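Local atomic coordinates of major capsid protein (Faustovirus, PDB entry 5J7O), a protein that probably builds the capsid shell of a large double-stranded DNA virus from trimers of double jelly-roll subunits. Residues Y545-L558 and D563-T577. Residues are numbered along the deposited sequence; the frame is centred on the assembly and turned at random.
Sequences YRDYIPWNYGSFNL and DKGALFLNFCLYPGT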
loop_
_atom_site.group_PDB
_atom_site.type_symbol
_atom_site.label_atom_id
_atom_site.label_comp_id
_atom_site.label_asym_id
_atom_site.label_seq_id
_atom_site.Cartn_x
_atom_site.Cartn_y
_atom_site.Cartn_z
ATOM N N TYR B 545 -16.492 -12.412 11.642
ATOM C CA TYR B 545 -16.884 -12.511 10.242
ATOM C C TYR B 545 -16.178 -11.497 9.353
ATOM O O TYR B 545 -16.046 -11.736 8.148
ATOM C CB TYR B 545 -18.396 -12.334 10.097
ATOM C CG TYR B 545 -19.215 -13.285 10.936
ATOM C CD1 TYR B 545 -19.389 -14.609 10.552
ATOM C CD2 TYR B 545 -19.821 -12.858 12.109
ATOM C CE1 TYR B 545 -20.143 -15.480 11.313
ATOM C CE2 TYR B 545 -20.574 -13.723 12.879
ATOM C CZ TYR B 545 -20.733 -15.031 12.475
ATOM O OH TYR B 545 -21.484 -15.891 13.241
ATOM N N ARG B 546 -15.732 -10.372 9.909
ATOM C CA ARG B 546 -15.061 -9.361 9.104
ATOM C C ARG B 546 -13.569 -9.624 8.965
ATOM O O ARG B 546 -13.011 -9.464 7.875
ATOM C CB ARG B 546 -15.275 -7.972 9.708
ATOM C CG ARG B 546 -14.558 -6.864 8.954
ATOM C CD ARG B 546 -14.504 -5.603 9.788
ATOM N NE ARG B 546 -13.713 -5.795 10.999
ATOM C CZ ARG B 546 -13.963 -5.191 12.155
ATOM N NH1 ARG B 546 -14.996 -4.367 12.262
ATOM N NH2 ARG B 546 -13.190 -5.421 13.206
ATOM N N ASP B 547 -12.908 -10.026 10.050
ATOM C CA ASP B 547 -11.458 -10.154 10.070
ATOM C C ASP B 547 -10.976 -11.598 10.008
ATOM O O ASP B 547 -10.088 -11.913 9.212
ATOM C CB ASP B 547 -10.893 -9.469 11.322
ATOM C CG ASP B 547 -11.296 -8.013 11.417
ATOM O OD1 ASP B 547 -11.538 -7.393 10.362
ATOM O OD2 ASP B 547 -11.374 -7.490 12.548
ATOM N N TYR B 548 -11.538 -12.490 10.825
ATOM C CA TYR B 548 -10.983 -13.838 10.908
ATOM C C TYR B 548 -11.318 -14.664 9.671
ATOM O O TYR B 548 -10.427 -15.262 9.056
ATOM C CB TYR B 548 -11.471 -14.555 12.164
ATOM C CG TYR B 548 -10.962 -15.973 12.211
ATOM C CD1 TYR B 548 -11.824 -17.052 12.074
ATOM C CD2 TYR B 548 -9.605 -16.230 12.343
ATOM C CE1 TYR B 548 -11.349 -18.350 12.098
ATOM C CE2 TYR B 548 -9.121 -17.519 12.364
ATOM C CZ TYR B 548 -9.996 -18.576 12.245
ATOM O OH TYR B 548 -9.513 -19.863 12.268
ATOM N N ILE B 549 -12.601 -14.731 9.305
ATOM C CA ILE B 549 -13.007 -15.583 8.183
ATOM C C ILE B 549 -12.342 -15.170 6.874
ATOM O O ILE B 549 -11.793 -16.045 6.185
ATOM C CB ILE B 549 -14.542 -15.635 8.085
ATOM C CG1 ILE B 549 -15.118 -16.492 9.215
ATOM C CG2 ILE B 549 -14.977 -16.172 6.727
ATOM C CD1 ILE B 549 -16.624 -16.653 9.157
ATOM N N PRO B 550 -12.344 -13.892 6.470
ATOM C CA PRO B 550 -11.631 -13.540 5.229
ATOM C C PRO B 550 -10.130 -13.760 5.308
ATOM O O PRO B 550 -9.496 -13.998 4.273
ATOM C CB PRO B 550 -11.979 -12.058 5.033
ATOM C CG PRO B 550 -13.243 -11.863 5.793
ATOM C CD PRO B 550 -13.096 -12.738 6.996
ATOM N N TRP B 551 -9.539 -13.687 6.504
ATOM C CA TRP B 551 -8.108 -13.949 6.633
ATOM C C TRP B 551 -7.794 -15.422 6.409
ATOM O O TRP B 551 -6.831 -15.759 5.709
ATOM C CB TRP B 551 -7.608 -13.503 8.008
ATOM C CG TRP B 551 -6.203 -13.951 8.312
ATOM C CD1 TRP B 551 -5.046 -13.312 7.972
ATOM C CD2 TRP B 551 -5.813 -15.138 9.017
ATOM N NE1 TRP B 551 -3.960 -14.028 8.419
ATOM C CE2 TRP B 551 -4.405 -15.152 9.064
ATOM C CE3 TRP B 551 -6.519 -16.188 9.612
ATOM C CZ2 TRP B 551 -3.690 -16.177 9.681
ATOM C CZ3 TRP B 551 -5.809 -17.203 10.224
ATOM C CH2 TRP B 551 -4.409 -17.190 10.254
ATOM N N ASN B 552 -8.602 -16.314 6.983
ATOM C CA ASN B 552 -8.271 -17.734 6.982
ATOM C C ASN B 552 -8.564 -18.383 5.633
ATOM O O ASN B 552 -7.736 -19.134 5.106
ATOM C CB ASN B 552 -9.038 -18.446 8.098
ATOM C CG ASN B 552 -8.673 -19.913 8.215
ATOM O OD1 ASN B 552 -7.587 -20.259 8.678
ATOM N ND2 ASN B 552 -9.587 -20.786 7.805
ATOM N N TYR B 553 -9.727 -18.102 5.058
ATOM C CA TYR B 553 -10.214 -18.808 3.884
ATOM C C TYR B 553 -9.908 -18.047 2.598
ATOM O O TYR B 553 -9.590 -16.855 2.607
ATOM C CB TYR B 553 -11.724 -19.036 3.981
ATOM C CG TYR B 553 -12.155 -19.969 5.088
ATOM C CD1 TYR B 553 -12.418 -19.490 6.365
ATOM C CD2 TYR B 553 -12.316 -21.328 4.853
ATOM C CE1 TYR B 553 -12.819 -20.340 7.376
ATOM C CE2 TYR B 553 -12.717 -22.185 5.858
ATOM C CZ TYR B 553 -12.967 -21.686 7.117
ATOM O OH TYR B 553 -13.368 -22.537 8.122
ATOM N N GLY B 554 -10.010 -18.767 1.479
ATOM C CA GLY B 554 -10.065 -18.161 0.168
ATOM C C GLY B 554 -8.738 -17.831 -0.480
ATOM O O GLY B 554 -8.691 -17.696 -1.710
ATOM N N SER B 555 -7.669 -17.679 0.294
ATOM C CA SER B 555 -6.329 -17.367 -0.239
ATOM C C SER B 555 -6.423 -16.038 -0.997
ATOM O O SER B 555 -7.108 -15.112 -0.535
ATOM C CB SER B 555 -5.814 -18.539 -1.054
ATOM O OG SER B 555 -4.668 -18.177 -1.802
ATOM N N PHE B 556 -5.770 -15.912 -2.155
ATOM C CA PHE B 556 -5.772 -14.660 -2.904
ATOM C C PHE B 556 -7.130 -14.328 -3.511
ATOM O O PHE B 556 -7.291 -13.230 -4.057
ATOM C CB PHE B 556 -4.710 -14.704 -4.009
ATOM C CG PHE B 556 -4.847 -15.879 -4.939
ATOM C CD1 PHE B 556 -5.714 -15.826 -6.020
ATOM C CD2 PHE B 556 -4.100 -17.029 -4.742
ATOM C CE1 PHE B 556 -5.841 -16.902 -6.877
ATOM C CE2 PHE B 556 -4.222 -18.107 -5.598
ATOM C CZ PHE B 556 -5.094 -18.042 -6.666
ATOM N N ASN B 557 -8.103 -15.238 -3.435
ATOM C CA ASN B 557 -9.424 -14.973 -3.988
ATOM C C ASN B 557 -10.322 -14.212 -3.026
ATOM O O ASN B 557 -11.341 -13.658 -3.457
ATOM C CB ASN B 557 -10.105 -16.284 -4.384
ATOM C CG ASN B 557 -9.558 -16.859 -5.675
ATOM O OD1 ASN B 557 -9.168 -16.121 -6.581
ATOM N ND2 ASN B 557 -9.531 -18.183 -5.768
ATOM N N LEU B 558 -9.976 -14.170 -1.743
ATOM C CA LEU B 558 -10.769 -13.475 -0.735
ATOM C C LEU B 558 -9.881 -12.438 -0.062
ATOM O O LEU B 558 -8.936 -12.790 0.654
ATOM C CB LEU B 558 -11.347 -14.457 0.282
ATOM C CG LEU B 558 -12.318 -13.866 1.304
ATOM C CD1 LEU B 558 -13.333 -12.963 0.617
ATOM C CD2 LEU B 558 -13.021 -14.975 2.071
ATOM N N ASP B 563 -13.535 -2.025 4.777
ATOM C CA ASP B 563 -14.789 -1.566 5.361
ATOM C C ASP B 563 -15.072 -2.319 6.654
ATOM O O ASP B 563 -15.153 -3.551 6.662
ATOM C CB ASP B 563 -15.929 -1.765 4.360
ATOM C CG ASP B 563 -17.203 -1.032 4.755
ATOM O OD1 ASP B 563 -17.413 -0.777 5.960
ATOM O OD2 ASP B 563 -18.005 -0.714 3.851
ATOM N N LYS B 564 -15.227 -1.572 7.750
ATOM C CA LYS B 564 -15.428 -2.182 9.060
ATOM C C LYS B 564 -16.789 -2.847 9.212
ATOM O O LYS B 564 -16.986 -3.598 10.174
ATOM C CB LYS B 564 -15.242 -1.140 10.163
ATOM C CG LYS B 564 -13.830 -1.072 10.722
ATOM C CD LYS B 564 -13.791 -0.252 12.001
ATOM C CE LYS B 564 -12.474 -0.432 12.735
ATOM N NZ LYS B 564 -12.485 0.252 14.058
ATOM N N GLY B 565 -17.728 -2.593 8.306
ATOM C CA GLY B 565 -19.043 -3.194 8.361
ATOM C C GLY B 565 -19.279 -4.315 7.377
ATOM O O GLY B 565 -20.429 -4.742 7.214
ATOM N N ALA B 566 -18.237 -4.809 6.716
ATOM C CA ALA B 566 -18.371 -5.867 5.723
ATOM C C ALA B 566 -18.121 -7.215 6.387
ATOM O O ALA B 566 -17.017 -7.478 6.876
ATOM C CB ALA B 566 -17.399 -5.644 4.565
ATOM N N LEU B 567 -19.141 -8.068 6.396
ATOM C CA LEU B 567 -19.058 -9.378 7.023
ATOM C C LEU B 567 -19.242 -10.470 5.978
ATOM O O LEU B 567 -19.981 -10.305 5.002
ATOM C CB LEU B 567 -20.100 -9.533 8.140
ATOM C CG LEU B 567 -19.741 -8.919 9.499
ATOM C CD1 LEU B 567 -19.764 -7.396 9.463
ATOM C CD2 LEU B 567 -20.667 -9.440 10.581
ATOM N N PHE B 568 -18.561 -11.592 6.198
ATOM C CA PHE B 568 -18.499 -12.695 5.243
ATOM C C PHE B 568 -18.865 -13.980 5.974
ATOM O O PHE B 568 -18.069 -14.492 6.768
ATOM C CB PHE B 568 -17.103 -12.786 4.618
ATOM C CG PHE B 568 -16.994 -13.768 3.486
ATOM C CD1 PHE B 568 -16.655 -15.090 3.726
ATOM C CD2 PHE B 568 -17.208 -13.365 2.177
ATOM C CE1 PHE B 568 -16.545 -15.993 2.688
ATOM C CE2 PHE B 568 -17.098 -14.267 1.132
ATOM C CZ PHE B 568 -16.767 -15.581 1.389
ATOM N N LEU B 569 -20.067 -14.495 5.716
ATOM C CA LEU B 569 -20.543 -15.727 6.340
ATOM C C LEU B 569 -20.224 -16.891 5.408
ATOM O O LEU B 569 -20.890 -17.073 4.386
ATOM C CB LEU B 569 -22.043 -15.650 6.619
ATOM C CG LEU B 569 -22.643 -14.345 7.150
ATOM C CD1 LEU B 569 -24.152 -14.479 7.294
ATOM C CD2 LEU B 569 -22.019 -13.946 8.471
ATOM N N ASN B 570 -19.225 -17.691 5.768
ATOM C CA ASN B 570 -18.703 -18.729 4.888
ATOM C C ASN B 570 -19.286 -20.093 5.238
ATOM O O ASN B 570 -19.458 -20.428 6.414
ATOM C CB ASN B 570 -17.176 -18.782 4.965
ATOM C CG ASN B 570 -16.578 -19.779 3.994
ATOM O OD1 ASN B 570 -17.217 -20.178 3.021
ATOM N ND2 ASN B 570 -15.342 -20.186 4.254
ATOM N N PHE B 571 -19.578 -20.883 4.201
ATOM C CA PHE B 571 -20.090 -22.238 4.368
ATOM C C PHE B 571 -19.359 -23.247 3.489
ATOM O O PHE B 571 -19.767 -24.414 3.436
ATOM C CB PHE B 571 -21.593 -22.289 4.075
ATOM C CG PHE B 571 -22.386 -21.251 4.810
ATOM C CD1 PHE B 571 -22.712 -21.427 6.145
ATOM C CD2 PHE B 571 -22.806 -20.099 4.168
ATOM C CE1 PHE B 571 -23.445 -20.473 6.823
ATOM C CE2 PHE B 571 -23.539 -19.142 4.841
ATOM C CZ PHE B 571 -23.858 -19.329 6.171
ATOM N N CYS B 572 -18.304 -22.830 2.795
ATOM C CA CYS B 572 -17.491 -23.725 1.986
ATOM C C CYS B 572 -16.030 -23.577 2.391
ATOM O O CYS B 572 -15.641 -22.610 3.052
ATOM C CB CYS B 572 -17.653 -23.442 0.486
ATOM S SG CYS B 572 -17.054 -21.821 -0.037
ATOM N N LEU B 573 -15.219 -24.554 1.984
ATOM C CA LEU B 573 -13.810 -24.542 2.356
ATOM C C LEU B 573 -12.986 -23.609 1.479
ATOM O O LEU B 573 -11.980 -23.062 1.943
ATOM C CB LEU B 573 -13.231 -25.955 2.289
ATOM C CG LEU B 573 -13.633 -26.917 3.407
ATOM C CD1 LEU B 573 -12.991 -28.278 3.193
ATOM C CD2 LEU B 573 -13.249 -26.346 4.763
ATOM N N TYR B 574 -13.383 -23.412 0.225
ATOM C CA TYR B 574 -12.593 -22.639 -0.734
ATOM C C TYR B 574 -13.496 -21.689 -1.506
ATOM O O TYR B 574 -13.783 -21.899 -2.691
ATOM C CB TYR B 574 -11.829 -23.573 -1.674
ATOM C CG TYR B 574 -10.994 -24.583 -0.926
ATOM C CD1 TYR B 574 -9.788 -24.217 -0.346
ATOM C CD2 TYR B 574 -11.420 -25.897 -0.781
ATOM C CE1 TYR B 574 -9.024 -25.130 0.349
ATOM C CE2 TYR B 574 -10.662 -26.819 -0.088
ATOM C CZ TYR B 574 -9.464 -26.430 0.474
ATOM O OH TYR B 574 -8.703 -27.344 1.165
ATOM N N PRO B 575 -13.957 -20.618 -0.861
ATOM C CA PRO B 575 -14.712 -19.588 -1.592
ATOM C C PRO B 575 -13.845 -18.947 -2.664
ATOM O O PRO B 575 -12.754 -18.442 -2.387
ATOM C CB PRO B 575 -15.100 -18.591 -0.492
ATOM C CG PRO B 575 -14.094 -18.804 0.586
ATOM C CD PRO B 575 -13.773 -20.267 0.557
ATOM N N GLY B 576 -14.334 -18.983 -3.899
ATOM C CA GLY B 576 -13.606 -18.466 -5.047
ATOM C C GLY B 576 -13.175 -19.512 -6.054
ATOM O O GLY B 576 -12.699 -19.141 -7.141
ATOM N N THR B 577 -13.309 -20.800 -5.754
ATOM C CA THR B 577 -12.945 -21.866 -6.672
ATOM C C THR B 577 -14.196 -22.467 -7.301
ATOM O O THR B 577 -15.279 -22.451 -6.712
ATOM C CB THR B 577 -12.149 -22.957 -5.953
ATOM O OG1 THR B 577 -12.912 -23.453 -4.847
ATOM C CG2 THR B 577 -10.830 -22.397 -5.440
HETATM O O HOH W 1 -9.519 -21.463 1.287
#
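The ring of Phe568 fills the hollow between helix 545-552 and the chain that follows it. Leu558 CD2 sits over one face, 3.9 Å from the ring centroid, in a CH-pi contact, while Ile549 CG2 comes up to the ring edge at CD1 (3.6 Å). Pro550 CG packs against Phe568 CB at 4.1 Å, the two side chains antiparallel. With CG anti to its backbone N (chi1 -172°), Phe568 reaches both branches of Leu558, whose side chain points back the other way.

Tyr545 lies across Leu567 and Leu569, both on the same side of its ring: CB rests on Leu567 CD2, and Leu569 CD2 covers the face, 3.4 Å from CD1. Close by, Phe568 N donates to Tyr545 O from well above the carbonyl plane (3.2 Å). Arg546 bends at chi3 around the loop before the strand; its NH1 gives a nearly straight bond to Lys564 O (3.0 Å), and its NE and NH2 grip Asp547 side-on. This bidentate salt bridge, with a further one to Glu522, probably fixes the guanidinium rotation.

Beyond the helix, the Tyr553 ring stands at 85° to the Asn570 amide, whose ND2 lies over one ring face, 3.3 Å from CG, while Asn552 ND2 covers the opposite face. Asn570 OD1 accepts from Cys572 N in an Asx turn. Pro575 CG packs against Tyr553 CB and Gly554, where a water bridges Gly554 N and Leu573 O.

Helix and strand run at 53° to each other. Strand 567-570, outermost within this chain in its jelly-roll sheet, pairs with strand 444-453, whose Phe446 stacks on Phe568; helix 203-212 packs against Pro550 and Leu558, and Tyr553 OH hydrogen-bonds with Tyr73 OH of the second subunit.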